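Local coordinates for protein phosphoribosyltransferase (Thermus thermophilus, PDB 1WD5) that is probably a phosphoribosyltransferase, a type of glycosyltransferase that would move a phosphoribosyl group, although its substrate is not established, at residues R84-D87 with Q88-E92; G192-D196 with E197-A201. All blocks are in the same frame, centred on the assembly; numbering follows the deposited sequence.

Contact 1: residues R84-D87 with Q88-E92; sequences RYAD and QSYLE
Asp87 and Tyr90 meet at about a right angle at the start of helix 88-112, with the planes of carboxylate and ring 61° apart. Carboxylate atom OD1 lies against the beta carbon rather than the ring, 3.4 Å from Tyr90 CB. The other oxygen faces the backbone: Tyr90 N donates to Asp87 OD2 over 3.2 Å, and Ser89 N adds a weak, strongly bent bond to the same atom. OD2 sits too close to the Ser89 hydroxyl in the model, however, so both bonds are less sure. What brings the carboxylate back over these amides is the first torsion of Asp87, which sets CG between the backbone N and the carbonyl carbon (chi1 70°). This is an N-cap: an acidic side chain takes up amides of the first turn, and its negative charge would suit the positive end of the helix dipole. The helix bonding proper starts with Leu91 N, which gives Asp87 O a nearly straight bond (3.3 Å, 173°). Ala86 CB, for its part, comes obliquely to the Tyr90 ring, 3.7 Å from Tyr90 CD2, while the phenol end runs on to bond with Gly58 O. Within the helix, Gln88 NE2 reaches Glu92 OE2, one turn further on, at 2.7 Å, using the anti lone pair of that oxygen, and the acceptor lies practically in the amide plane of Gln88.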
loop_
_atom_site.group_PDB
_atom_site.type_symbol
_atom_site.label_atom_id
_atom_site.label_comp_id
_atom_site.label_asym_id
_atom_site.label_seq_id
_atom_site.Cartn_x
_atom_site.Cartn_y
_atom_site.Cartn_z
ATOM N N ARG A 84 17.001 -18.293 -5.899
ATOM C CA ARG A 84 18.061 -18.181 -6.896
ATOM C C ARG A 84 19.011 -17.052 -6.521
ATOM O O ARG A 84 20.094 -16.927 -7.095
ATOM C CB ARG A 84 17.478 -17.943 -8.296
ATOM C CG ARG A 84 16.844 -19.187 -8.907
ATOM C CD ARG A 84 16.757 -19.089 -10.425
ATOM N NE ARG A 84 15.652 -18.254 -10.880
ATOM C CZ ARG A 84 14.385 -18.650 -10.933
ATOM N NH1 ARG A 84 14.048 -19.876 -10.561
ATOM N NH2 ARG A 84 13.452 -17.817 -11.365
ATOM N N TYR A 85 18.605 -16.239 -5.547
ATOM C CA TYR A 85 19.429 -15.122 -5.085
ATOM C C TYR A 85 19.905 -15.284 -3.645
ATOM O O TYR A 85 20.794 -14.563 -3.197
ATOM C CB TYR A 85 18.659 -13.803 -5.175
ATOM C CG TYR A 85 18.493 -13.258 -6.568
ATOM C CD1 TYR A 85 17.383 -13.592 -7.343
ATOM C CD2 TYR A 85 19.438 -12.389 -7.107
ATOM C CE1 TYR A 85 17.217 -13.065 -8.623
ATOM C CE2 TYR A 85 19.284 -11.862 -8.380
ATOM C CZ TYR A 85 18.169 -12.200 -9.132
ATOM O OH TYR A 85 18.007 -11.660 -10.387
ATOM N N ALA A 86 19.309 -16.220 -2.916
ATOM C CA ALA A 86 19.682 -16.417 -1.523
ATOM C C ALA A 86 19.275 -17.794 -1.039
ATOM O O ALA A 86 18.447 -18.460 -1.662
ATOM C CB ALA A 86 19.016 -15.345 -0.651
ATOM N N ASP A 87 19.861 -18.212 0.080
ATOM C CA ASP A 87 19.541 -19.503 0.667
ATOM C C ASP A 87 18.377 -19.287 1.628
ATOM O O ASP A 87 18.106 -18.157 2.037
ATOM C CB ASP A 87 20.742 -20.058 1.429
ATOM C CG ASP A 87 21.033 -19.279 2.689
ATOM O OD1 ASP A 87 21.609 -18.175 2.604
ATOM O OD2 ASP A 87 20.664 -19.772 3.771
ATOM N N GLN A 88 17.701 -20.366 2.001
ATOM C CA GLN A 88 16.553 -20.268 2.890
ATOM C C GLN A 88 16.871 -19.654 4.253
ATOM O O GLN A 88 16.088 -18.860 4.769
ATOM C CB GLN A 88 15.924 -21.651 3.083
ATOM C CG GLN A 88 14.587 -21.649 3.823
ATOM C CD GLN A 88 13.480 -20.962 3.041
ATOM O OE1 GLN A 88 13.358 -21.144 1.828
ATOM N NE2 GLN A 88 12.657 -20.184 3.733
ATOM N N SER A 89 18.010 -20.009 4.838
ATOM C CA SER A 89 18.362 -19.472 6.151
ATOM C C SER A 89 18.485 -17.946 6.135
ATOM O O SER A 89 18.078 -17.282 7.089
ATOM C CB SER A 89 19.662 -20.102 6.665
ATOM O OG SER A 89 20.792 -19.539 6.030
ATOM N N TYR A 90 19.042 -17.384 5.063
ATOM C CA TYR A 90 19.154 -15.929 4.974
ATOM C C TYR A 90 17.747 -15.343 4.944
ATOM O O TYR A 90 17.427 -14.412 5.687
ATOM C CB TYR A 90 19.881 -15.489 3.702
ATOM C CG TYR A 90 19.690 -14.013 3.414
ATOM C CD1 TYR A 90 20.483 -13.046 4.036
ATOM C CD2 TYR A 90 18.655 -13.579 2.585
ATOM C CE1 TYR A 90 20.241 -11.682 3.842
ATOM C CE2 TYR A 90 18.402 -12.230 2.387
ATOM C CZ TYR A 90 19.193 -11.286 3.015
ATOM O OH TYR A 90 18.926 -9.953 2.814
ATOM N N LEU A 91 16.914 -15.893 4.068
ATOM C CA LEU A 91 15.541 -15.432 3.931
ATOM C C LEU A 91 14.829 -15.435 5.283
ATOM O O LEU A 91 14.051 -14.531 5.584
ATOM C CB LEU A 91 14.789 -16.317 2.932
ATOM C CG LEU A 91 15.258 -16.241 1.473
ATOM C CD1 LEU A 91 14.477 -17.238 0.645
ATOM C CD2 LEU A 91 15.061 -14.829 0.921
ATOM N N GLU A 92 15.101 -16.451 6.099
ATOM C CA GLU A 92 14.480 -16.546 7.415
ATOM C C GLU A 92 15.026 -15.470 8.359
ATOM O O GLU A 92 14.284 -14.927 9.178
ATOM C CB GLU A 92 14.716 -17.929 8.029
ATOM C CG GLU A 92 14.009 -19.083 7.332
ATOM C CD GLU A 92 12.504 -18.896 7.241
ATOM O OE1 GLU A 92 11.910 -18.326 8.182
ATOM O OE2 GLU A 92 11.910 -19.332 6.230
HETATM O O HOH W 1 23.006 -18.219 5.719
#

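Contact 2: residues G192-D196 with E197-A201; sequences GEVTD and EDVEA
Thr195 and Asp198 grip each other in both directions where the chain enters helix 196-204. Asp198 N donates to Thr195 OG1 over 3.0 Å, while Thr195 N answers with a fairly straight bond (162°) to Asp198 OD2, also 3.0 Å long and arriving from above the carboxylate plane. The threonine torsion makes this possible, since chi1 of 69° turns OG1 in between the backbone N and the carbonyl carbon, facing the first helical turn. The tightly packed part is formed by the Thr195 carbonyl and the two valines. Thr195 O receives Val199 N at 2.9 Å, in its carbonyl plane, and Val194 CG1 rests 4.1 Å from Val199 CG2, the two valines crossing at about a right angle. Val36 and Val35 of helix 33-45 close over this apolar pair, one touching Val194 and the other Val199. The solvent side is looser: Glu197 extends away from the loop, and a water bridges Asp198 OD2, 2.6 Å away, to Glu193 O. OD2 thus takes two donors, a backbone amide and a water. An alanine in place of Asp198 takes OD2 away, and the Thr195 amide would probably be left without its acceptor here, the return half of the pairing and the water bridge to Glu193 O being lost together. Asp196 turns elsewhere, toward Arg105 and Tyr109 of helix 88-112. The reciprocal pairing of a threonine N-cap with an acid three residues on is the classic capping box at the N-terminus of a helix.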
loop_
_atom_site.group_PDB
_atom_site.type_symbol
_atom_site.label_atom_id
_atom_site.label_comp_id
_atom_site.label_asym_id
_atom_site.label_seq_id
_atom_site.Cartn_x
_atom_site.Cartn_y
_atom_site.Cartn_z
ATOM N N GLY A 192 2.075 18.036 4.601
ATOM C CA GLY A 192 2.368 17.932 6.018
ATOM C C GLY A 192 2.500 16.512 6.549
ATOM O O GLY A 192 1.995 15.555 5.962
ATOM N N GLU A 193 3.178 16.392 7.684
ATOM C CA GLU A 193 3.405 15.113 8.348
ATOM C C GLU A 193 2.111 14.475 8.868
ATOM O O GLU A 193 1.238 15.162 9.398
ATOM C CB GLU A 193 4.377 15.336 9.514
ATOM C CG GLU A 193 4.517 14.201 10.525
ATOM C CD GLU A 193 5.084 12.927 9.927
ATOM O OE1 GLU A 193 5.905 13.017 8.990
ATOM O OE2 GLU A 193 4.722 11.833 10.410
ATOM N N VAL A 194 1.994 13.159 8.702
ATOM C CA VAL A 194 0.845 12.397 9.194
ATOM C C VAL A 194 1.438 11.424 10.217
ATOM O O VAL A 194 2.152 10.489 9.855
ATOM C CB VAL A 194 0.149 11.617 8.055
ATOM C CG1 VAL A 194 -0.933 10.701 8.630
ATOM C CG2 VAL A 194 -0.483 12.600 7.063
ATOM N N THR A 195 1.159 11.663 11.495
ATOM C CA THR A 195 1.706 10.846 12.577
ATOM C C THR A 195 0.948 9.544 12.824
ATOM O O THR A 195 -0.163 9.349 12.322
ATOM C CB THR A 195 1.697 11.624 13.900
ATOM O OG1 THR A 195 0.341 11.802 14.318
ATOM C CG2 THR A 195 2.338 13.004 13.727
ATOM N N ASP A 196 1.554 8.656 13.608
ATOM C CA ASP A 196 0.909 7.393 13.939
ATOM C C ASP A 196 -0.406 7.713 14.647
ATOM O O ASP A 196 -1.407 7.018 14.452
ATOM C CB ASP A 196 1.803 6.541 14.851
ATOM C CG ASP A 196 2.916 5.834 14.088
ATOM O OD1 ASP A 196 2.621 5.143 13.088
ATOM O OD2 ASP A 196 4.089 5.957 14.495
ATOM N N GLU A 197 -0.409 8.767 15.463
ATOM C CA GLU A 197 -1.628 9.153 16.165
ATOM C C GLU A 197 -2.679 9.613 15.158
ATOM O O GLU A 197 -3.872 9.378 15.351
ATOM C CB GLU A 197 -1.358 10.267 17.181
ATOM C CG GLU A 197 -0.379 9.889 18.285
ATOM C CD GLU A 197 -0.557 10.732 19.541
ATOM O OE1 GLU A 197 -0.951 11.913 19.418
ATOM O OE2 GLU A 197 -0.293 10.213 20.651
ATOM N N ASP A 198 -2.245 10.274 14.085
ATOM C CA ASP A 198 -3.196 10.712 13.062
ATOM C C ASP A 198 -3.791 9.480 12.371
ATOM O O ASP A 198 -4.984 9.441 12.079
ATOM C CB ASP A 198 -2.521 11.614 12.020
ATOM C CG ASP A 198 -2.077 12.953 12.597
ATOM O OD1 ASP A 198 -2.745 13.460 13.524
ATOM O OD2 ASP A 198 -1.068 13.508 12.112
ATOM N N VAL A 199 -2.962 8.472 12.113
ATOM C CA VAL A 199 -3.455 7.258 11.470
ATOM C C VAL A 199 -4.438 6.553 12.395
ATOM O O VAL A 199 -5.472 6.068 11.949
ATOM C CB VAL A 199 -2.311 6.289 11.114
ATOM C CG1 VAL A 199 -2.885 4.962 10.615
ATOM C CG2 VAL A 199 -1.421 6.913 10.032
ATOM N N GLU A 200 -4.117 6.508 13.685
ATOM C CA GLU A 200 -4.990 5.872 14.665
ATOM C C GLU A 200 -6.341 6.573 14.730
ATOM O O GLU A 200 -7.379 5.921 14.847
ATOM C CB GLU A 200 -4.352 5.891 16.052
ATOM C CG GLU A 200 -3.296 4.820 16.282
ATOM C CD GLU A 200 -2.710 4.883 17.685
ATOM O OE1 GLU A 200 -3.490 5.038 18.652
ATOM O OE2 GLU A 200 -1.471 4.767 17.820
ATOM N N ALA A 201 -6.321 7.901 14.668
ATOM C CA ALA A 201 -7.551 8.691 14.716
ATOM C C ALA A 201 -8.444 8.318 13.533
ATOM O O ALA A 201 -9.657 8.159 13.679
ATOM C CB ALA A 201 -7.219 10.172 14.671
HETATM O O HOH W 2 0.306 15.704 11.920
#

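Overall arrangement
Contacts 1 and 2 are both surface contacts at helix starts, their centres about 35 Å apart and their nearest atoms about 24 Å apart; each has a single buried residue, Leu91 and Val199. Contact 1 opens the long helix 88-112 far out on the molecule, beside strand 66-71, whereas contact 2 opens the last helix, 196-204, nearer the centre of the chain. Yet one element joins them: Arg105 and Tyr109, later in the helix that contact 1 begins, hold Asp196 of contact 2. The chemistry differs too. In 84-87 with 88-92 an aspartate caps helix 88-112 by its own side chain alone, while 192-196 with 197-201 is capped reciprocally and packs valines against helix 33-45.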